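Local coordinates for protein glutamine synthetase (Helicobacter pylori, PDB 5ZLI) that is an enzyme of the glutamine synthetase family, type I beta, assembled from twelve chains that each combine a beta-grasp domain with a larger catalytic domain, at residues 318-322 with 379-384; 433-437 with 451-455. All coordinates share one frame; numbering follows the deposited sequence.

In the fold
Both contacts lie within the catalytic domain and follow one another along the chain: contact 1 joins helix 315-322 to helix 377-393, and contact 2 then joins the end of helix 426-434 to helix 448-466. Their centres lie 12 Å apart, with contact 1 about 9 Å and contact 2 about 19 Å from the centre of the chain, so contact 1 is the deeper of the two; it is buried, contact 2 partly buried. They also touch directly. The hydroxyl of Y454 probably hydrogen-bonds to A320 O, the F321 ring packs on the thioether of M433, and L379 CD1 lies against the Y454 ring. The four helices are thus linked by direct contacts within one subunit, and no other chain touches any of the four segments.

Contact 1 of 2, residues 318-322 with 379-384; sequences LAAFT and LAFAAI
L318 lays its forked end over A383 and I384, CD1 against the A383 methyl and CD2 3.6 Å from I384 CG1. Its CG stands anti to the backbone N (chi1 -166°), which carries both methyls across to the partner helix, where the leucine and isoleucine side chains are roughly perpendicular. One turn on, F321 approaches A383 CB obliquely, its CD2 3.9 Å away, while its CD1 is 4.3 Å from L379 CB. L318 CD1 and the F321 ring thus converge on the A383 methyl from the same side. T322 contributes its methyl: CG2 comes within 3.6 Å of I384 CD1 and 4.0 Å of A380 CB. No hydrogen bond crosses; apart from F321 O beside A380 CB, the contacts are between apolar groups, and all seven touching residues are buried. F446 extends this core, meeting F321 edge-to-face and also touching A383. The short axes approach to 8.6 Å at 151° between their directions, and T322 and A380 bring their CA atoms to 4.9 Å. The pair is a nearly antiparallel helix-helix packing, with small alanines facing larger side chains, in the core of the glutamine synthetase catalytic domain.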
ATOM      1  N   LEU B 318     -40.670 -27.392  31.595  1.00 32.19           N
ATOM      2  CA  LEU B 318     -40.426 -27.961  30.271  1.00 33.00           C
ATOM      3  C   LEU B 318     -39.496 -27.099  29.421  1.00 35.11           C
ATOM      4  O   LEU B 318     -38.805 -27.621  28.533  1.00 34.99           O
ATOM      5  CB  LEU B 318     -41.754 -28.190  29.550  1.00 32.46           C
ATOM      6  CG  LEU B 318     -41.746 -29.088  28.293  1.00 27.61           C
ATOM      7  CD1 LEU B 318     -41.232 -30.418  28.625  1.00 32.11           C
ATOM      8  CD2 LEU B 318     -43.146 -29.263  27.701  1.00 29.96           C
ATOM      9  N   ALA B 319     -39.444 -25.789  29.684  1.00 34.88           N
ATOM     10  CA  ALA B 319     -38.584 -24.917  28.890  1.00 33.06           C
ATOM     11  C   ALA B 319     -37.136 -25.374  28.928  1.00 31.21           C
ATOM     12  O   ALA B 319     -36.416 -25.189  27.953  1.00 33.53           O
ATOM     13  CB  ALA B 319     -38.687 -23.479  29.390  1.00 32.95           C
ATOM     14  N   ALA B 320     -36.714 -26.012  30.025  1.00 33.10           N
ATOM     15  CA  ALA B 320     -35.366 -26.563  30.167  1.00 29.74           C
ATOM     16  C   ALA B 320     -35.014 -27.624  29.114  1.00 31.35           C
ATOM     17  O   ALA B 320     -33.827 -27.881  28.878  1.00 27.18           O
ATOM     18  CB  ALA B 320     -35.196 -27.123  31.576  1.00 32.46           C
ATOM     19  N   PHE B 321     -35.990 -28.286  28.504  1.00 30.28           N
ATOM     20  CA  PHE B 321     -35.600 -29.205  27.452  1.00 29.02           C
ATOM     21  C   PHE B 321     -35.894 -28.683  26.066  1.00 32.08           C
ATOM     22  O   PHE B 321     -35.200 -29.079  25.115  1.00 28.48           O
ATOM     23  CB  PHE B 321     -36.296 -30.551  27.618  1.00 35.60           C
ATOM     24  CG  PHE B 321     -36.039 -31.194  28.932  1.00 34.37           C
ATOM     25  CD1 PHE B 321     -34.879 -31.903  29.144  1.00 35.79           C
ATOM     26  CD2 PHE B 321     -36.976 -31.121  29.949  1.00 40.62           C
ATOM     27  CE1 PHE B 321     -34.633 -32.518  30.362  1.00 37.13           C
ATOM     28  CE2 PHE B 321     -36.739 -31.736  31.177  1.00 39.99           C
ATOM     29  CZ  PHE B 321     -35.574 -32.442  31.376  1.00 36.46           C
ATOM     30  N   THR B 322     -36.905 -27.809  25.939  1.00 36.01           N
ATOM     31  CA  THR B 322     -37.300 -27.245  24.654  1.00 34.92           C
ATOM     32  C   THR B 322     -36.581 -25.952  24.331  1.00 33.76           C
ATOM     33  O   THR B 322     -36.510 -25.575  23.153  1.00 33.19           O
ATOM     34  CB  THR B 322     -38.805 -26.966  24.612  1.00 31.14           C
ATOM     35  OG1 THR B 322     -39.175 -26.182  25.746  1.00 32.15           O
ATOM     36  CG2 THR B 322     -39.566 -28.264  24.624  1.00 31.17           C
ATOM     37  N   LEU B 379     -34.993 -35.286  23.549  1.00 30.58           N
ATOM     38  CA  LEU B 379     -35.393 -34.877  24.888  1.00 27.94           C
ATOM     39  C   LEU B 379     -36.599 -33.955  24.818  1.00 24.20           C
ATOM     40  O   LEU B 379     -37.594 -34.183  25.508  1.00 26.25           O
ATOM     41  CB  LEU B 379     -34.211 -34.192  25.599  1.00 33.32           C
ATOM     42  CG  LEU B 379     -32.852 -34.933  25.769  1.00 27.40           C
ATOM     43  CD1 LEU B 379     -31.927 -34.168  26.681  1.00 27.38           C
ATOM     44  CD2 LEU B 379     -32.975 -36.358  26.285  1.00 26.35           C
ATOM     45  N   ALA B 380     -36.573 -32.976  23.909  1.00 23.14           N
ATOM     46  CA  ALA B 380     -37.708 -32.067  23.754  1.00 27.33           C
ATOM     47  C   ALA B 380     -39.001 -32.844  23.476  1.00 37.94           C
ATOM     48  O   ALA B 380     -40.004 -32.698  24.199  1.00 33.95           O
ATOM     49  CB  ALA B 380     -37.436 -31.049  22.641  1.00 23.81           C
ATOM     50  N   PHE B 381     -39.007 -33.675  22.428  1.00 30.69           N
ATOM     51  CA  PHE B 381     -40.226 -34.409  22.103  1.00 31.47           C
ATOM     52  C   PHE B 381     -40.623 -35.329  23.248  1.00 33.72           C
ATOM     53  O   PHE B 381     -41.781 -35.319  23.696  1.00 35.11           O
ATOM     54  CB  PHE B 381     -40.044 -35.205  20.817  1.00 31.64           C
ATOM     55  CG  PHE B 381     -39.794 -34.358  19.629  1.00 29.61           C
ATOM     56  CD1 PHE B 381     -40.079 -33.006  19.656  1.00 28.83           C
ATOM     57  CD2 PHE B 381     -39.256 -34.901  18.488  1.00 31.35           C
ATOM     58  CE1 PHE B 381     -39.849 -32.232  18.573  1.00 24.46           C
ATOM     59  CE2 PHE B 381     -39.018 -34.121  17.394  1.00 31.11           C
ATOM     60  CZ  PHE B 381     -39.318 -32.787  17.438  1.00 30.98           C
ATOM     61  N   ALA B 382     -39.662 -36.113  23.751  1.00 27.61           N
ATOM     62  CA  ALA B 382     -39.924 -36.984  24.888  1.00 28.46           C
ATOM     63  C   ALA B 382     -40.589 -36.219  26.016  1.00 29.63           C
ATOM     64  O   ALA B 382     -41.602 -36.655  26.561  1.00 33.22           O
ATOM     65  CB  ALA B 382     -38.633 -37.635  25.363  1.00 29.19           C
ATOM     66  N   ALA B 383     -40.002 -35.095  26.420  1.00 34.10           N
ATOM     67  CA  ALA B 383     -40.566 -34.313  27.527  1.00 41.78           C
ATOM     68  C   ALA B 383     -41.941 -33.702  27.196  1.00 37.06           C
ATOM     69  O   ALA B 383     -42.839 -33.679  28.041  1.00 33.99           O
ATOM     70  CB  ALA B 383     -39.565 -33.236  27.947  1.00 35.47           C
ATOM     71  N   ILE B 384     -42.125 -33.175  25.992  1.00 40.21           N
ATOM     72  CA  ILE B 384     -43.441 -32.654  25.638  1.00 38.69           C
ATOM     73  C   ILE B 384     -44.501 -33.731  25.780  1.00 46.49           C
ATOM     74  O   ILE B 384     -45.599 -33.472  26.302  1.00 52.08           O
ATOM     75  CB  ILE B 384     -43.414 -32.043  24.231  1.00 35.98           C
ATOM     76  CG1 ILE B 384     -42.839 -30.631  24.337  1.00 32.22           C
ATOM     77  CG2 ILE B 384     -44.781 -32.070  23.604  1.00 36.21           C
ATOM     78  CD1 ILE B 384     -42.245 -30.117  23.071  1.00 37.66           C
TER

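Contact 2 of 2, residues 433-437 with 451-455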
ATOM      1  N   MET B 433     -37.703 -26.702  36.456  1.00 35.02           N
ATOM      2  CA  MET B 433     -37.730 -28.125  36.150  1.00 36.52           C
ATOM      3  C   MET B 433     -37.360 -28.958  37.360  1.00 42.45           C
ATOM      4  O   MET B 433     -38.016 -29.958  37.665  1.00 47.44           O
ATOM      5  CB  MET B 433     -36.794 -28.480  35.018  1.00 35.71           C
ATOM      6  CG  MET B 433     -36.917 -29.964  34.727  1.00 42.71           C
ATOM      7  SD  MET B 433     -35.455 -30.735  34.045  1.00 53.71           S
ATOM      8  CE  MET B 433     -34.367 -30.730  35.457  1.00 40.70           C
ATOM      9  N   LEU B 434     -36.281 -28.578  38.038  1.00 43.54           N
ATOM     10  CA  LEU B 434     -35.798 -29.384  39.146  1.00 39.83           C
ATOM     11  C   LEU B 434     -36.797 -29.420  40.285  1.00 43.55           C
ATOM     12  O   LEU B 434     -36.829 -30.396  41.034  1.00 51.48           O
ATOM     13  CB  LEU B 434     -34.467 -28.830  39.634  1.00 38.62           C
ATOM     14  CG  LEU B 434     -33.312 -29.095  38.690  1.00 39.09           C
ATOM     15  CD1 LEU B 434     -32.041 -28.380  39.157  1.00 38.41           C
ATOM     16  CD2 LEU B 434     -33.100 -30.583  38.662  1.00 47.04           C
ATOM     17  N   ALA B 435     -37.632 -28.398  40.412  1.00 44.58           N
ATOM     18  CA  ALA B 435     -38.667 -28.361  41.433  1.00 41.03           C
ATOM     19  C   ALA B 435     -39.974 -28.990  40.967  1.00 44.77           C
ATOM     20  O   ALA B 435     -40.958 -28.980  41.709  1.00 49.65           O
ATOM     21  CB  ALA B 435     -38.909 -26.931  41.883  1.00 35.32           C
ATOM     22  N   ASP B 436     -40.005 -29.538  39.764  1.00 49.61           N
ATOM     23  CA  ASP B 436     -41.167 -30.208  39.184  1.00 47.75           C
ATOM     24  C   ASP B 436     -40.633 -31.216  38.181  1.00 51.55           C
ATOM     25  O   ASP B 436     -40.554 -30.967  36.977  1.00 50.22           O
ATOM     26  CB  ASP B 436     -42.121 -29.263  38.469  1.00 44.57           C
ATOM     27  CG  ASP B 436     -43.422 -29.921  38.178  1.00 54.63           C
ATOM     28  OD1 ASP B 436     -44.266 -29.305  37.488  1.00 61.11           O
ATOM     29  OD2 ASP B 436     -43.538 -31.113  38.548  1.00 58.49           O
ATOM     30  N   LYS B 437     -40.240 -32.370  38.681  1.00 51.23           N
ATOM     31  CA  LYS B 437     -39.583 -33.328  37.833  1.00 49.46           C
ATOM     32  C   LYS B 437     -40.325 -34.638  37.792  1.00 46.98           C
ATOM     33  O   LYS B 437     -39.899 -35.553  37.075  1.00 47.76           O
ATOM     34  CB  LYS B 437     -38.141 -33.512  38.326  1.00 44.40           C
ATOM     35  CG  LYS B 437     -37.984 -33.250  39.824  1.00 51.92           C
ATOM     36  CD  LYS B 437     -36.529 -33.355  40.280  1.00 56.73           C
ATOM     37  CE  LYS B 437     -36.385 -33.196  41.799  1.00 62.70           C
ATOM     38  NZ  LYS B 437     -34.959 -33.058  42.260  1.00 62.36           N
ATOM     39  N   ILE B 451     -31.342 -36.624  34.925  1.00 29.59           N
ATOM     40  CA  ILE B 451     -31.779 -35.252  35.207  1.00 27.04           C
ATOM     41  C   ILE B 451     -30.681 -34.476  35.893  1.00 34.11           C
ATOM     42  O   ILE B 451     -30.473 -33.288  35.633  1.00 37.16           O
ATOM     43  CB  ILE B 451     -33.050 -35.229  36.079  1.00 34.94           C
ATOM     44  CG1 ILE B 451     -34.307 -35.649  35.303  1.00 40.38           C
ATOM     45  CG2 ILE B 451     -33.226 -33.863  36.762  1.00 26.45           C
ATOM     46  CD1 ILE B 451     -35.524 -35.927  36.218  1.00 35.19           C
ATOM     47  N   GLN B 452     -29.978 -35.120  36.808  1.00 38.63           N
ATOM     48  CA  GLN B 452     -28.905 -34.423  37.490  1.00 32.55           C
ATOM     49  C   GLN B 452     -27.748 -34.207  36.533  1.00 31.83           C
ATOM     50  O   GLN B 452     -27.148 -33.127  36.514  1.00 36.16           O
ATOM     51  CB  GLN B 452     -28.519 -35.236  38.727  1.00 30.67           C
ATOM     52  CG  GLN B 452     -29.676 -35.316  39.739  1.00 36.93           C
ATOM     53  CD  GLN B 452     -29.916 -33.996  40.482  1.00 39.55           C
ATOM     54  OE1 GLN B 452     -28.963 -33.378  40.967  1.00 43.11           O
ATOM     55  NE2 GLN B 452     -31.176 -33.562  40.571  1.00 33.46           N
ATOM     56  N   ALA B 453     -27.504 -35.169  35.645  1.00 29.08           N
ATOM     57  CA  ALA B 453     -26.513 -34.941  34.605  1.00 33.08           C
ATOM     58  C   ALA B 453     -26.947 -33.785  33.706  1.00 29.39           C
ATOM     59  O   ALA B 453     -26.193 -32.836  33.494  1.00 28.58           O
ATOM     60  CB  ALA B 453     -26.301 -36.224  33.790  1.00 27.56           C
ATOM     61  N   TYR B 454     -28.196 -33.793  33.255  1.00 31.89           N
ATOM     62  CA  TYR B 454     -28.635 -32.735  32.364  1.00 29.72           C
ATOM     63  C   TYR B 454     -28.553 -31.396  33.061  1.00 26.12           C
ATOM     64  O   TYR B 454     -28.192 -30.398  32.446  1.00 29.08           O
ATOM     65  CB  TYR B 454     -30.056 -33.009  31.887  1.00 28.51           C
ATOM     66  CG  TYR B 454     -30.588 -32.015  30.861  1.00 25.45           C
ATOM     67  CD1 TYR B 454     -30.405 -32.249  29.507  1.00 25.86           C
ATOM     68  CD2 TYR B 454     -31.298 -30.878  31.241  1.00 24.73           C
ATOM     69  CE1 TYR B 454     -30.891 -31.385  28.558  1.00 29.30           C
ATOM     70  CE2 TYR B 454     -31.792 -29.988  30.288  1.00 27.32           C
ATOM     71  CZ  TYR B 454     -31.581 -30.257  28.939  1.00 30.63           C
ATOM     72  OH  TYR B 454     -32.041 -29.422  27.940  1.00 30.40           O
ATOM     73  N   GLN B 455     -28.894 -31.355  34.343  1.00 29.23           N
ATOM     74  CA  GLN B 455     -28.798 -30.119  35.107  1.00 31.63           C
ATOM     75  C   GLN B 455     -27.348 -29.667  35.212  1.00 29.82           C
ATOM     76  O   GLN B 455     -27.030 -28.503  34.979  1.00 27.81           O
ATOM     77  CB  GLN B 455     -29.418 -30.320  36.493  1.00 32.64           C
ATOM     78  CG  GLN B 455     -28.968 -29.301  37.549  1.00 37.22           C
ATOM     79  CD  GLN B 455     -27.821 -29.816  38.420  1.00 42.39           C
ATOM     80  OE1 GLN B 455     -27.539 -31.027  38.475  1.00 27.70           O
ATOM     81  NE2 GLN B 455     -27.141 -28.886  39.097  1.00 47.49           N
TER
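L434 reaches across to helix 448-466 through the two branches at its end. Its CB has no atom of 451-455 within 4.2 Å. With CG anti to the carbonyl carbon (chi1 -73°), the chain leads out towards the partner helix and divides at CG. One branch ends in CD1, 3.6 Å from the CG methylene of Q455, and there the two side chains are set nearly perpendicular. On the other branch, L434 CD2 lies 3.8 Å from I451 CG2, and L434 CD2 is also 4.0 Å from Q452 NE2. L434 thus touches residues a full turn apart on helix 448-466, while its side chain and that of I451 lie alongside, pointing opposite ways.

The setting is the helical C-terminal part of the catalytic domain: helix 426-434 ends here, and the chain turns through 435-437, passes the short helix 438-441 and returns as helix 448-466, which packs against that end. I451 serves both the helix and the turn. Its CG2 also meets the terminal methyl of M433, CE, at 3.6 Å, the thioether chain being bent at chi3 (71°) near that end, whereas its CD1 lies 4.1 Å from K437 CB. Beyond CG the lysine chain is extended and leads away from the isoleucine, bringing K437 NZ 4.2 Å from Q452 NE2, and NZ has a long, weak ion pair with E448. The turn is tied to H314 by a hydrogen bond between H314 ND1 and D436 OD1.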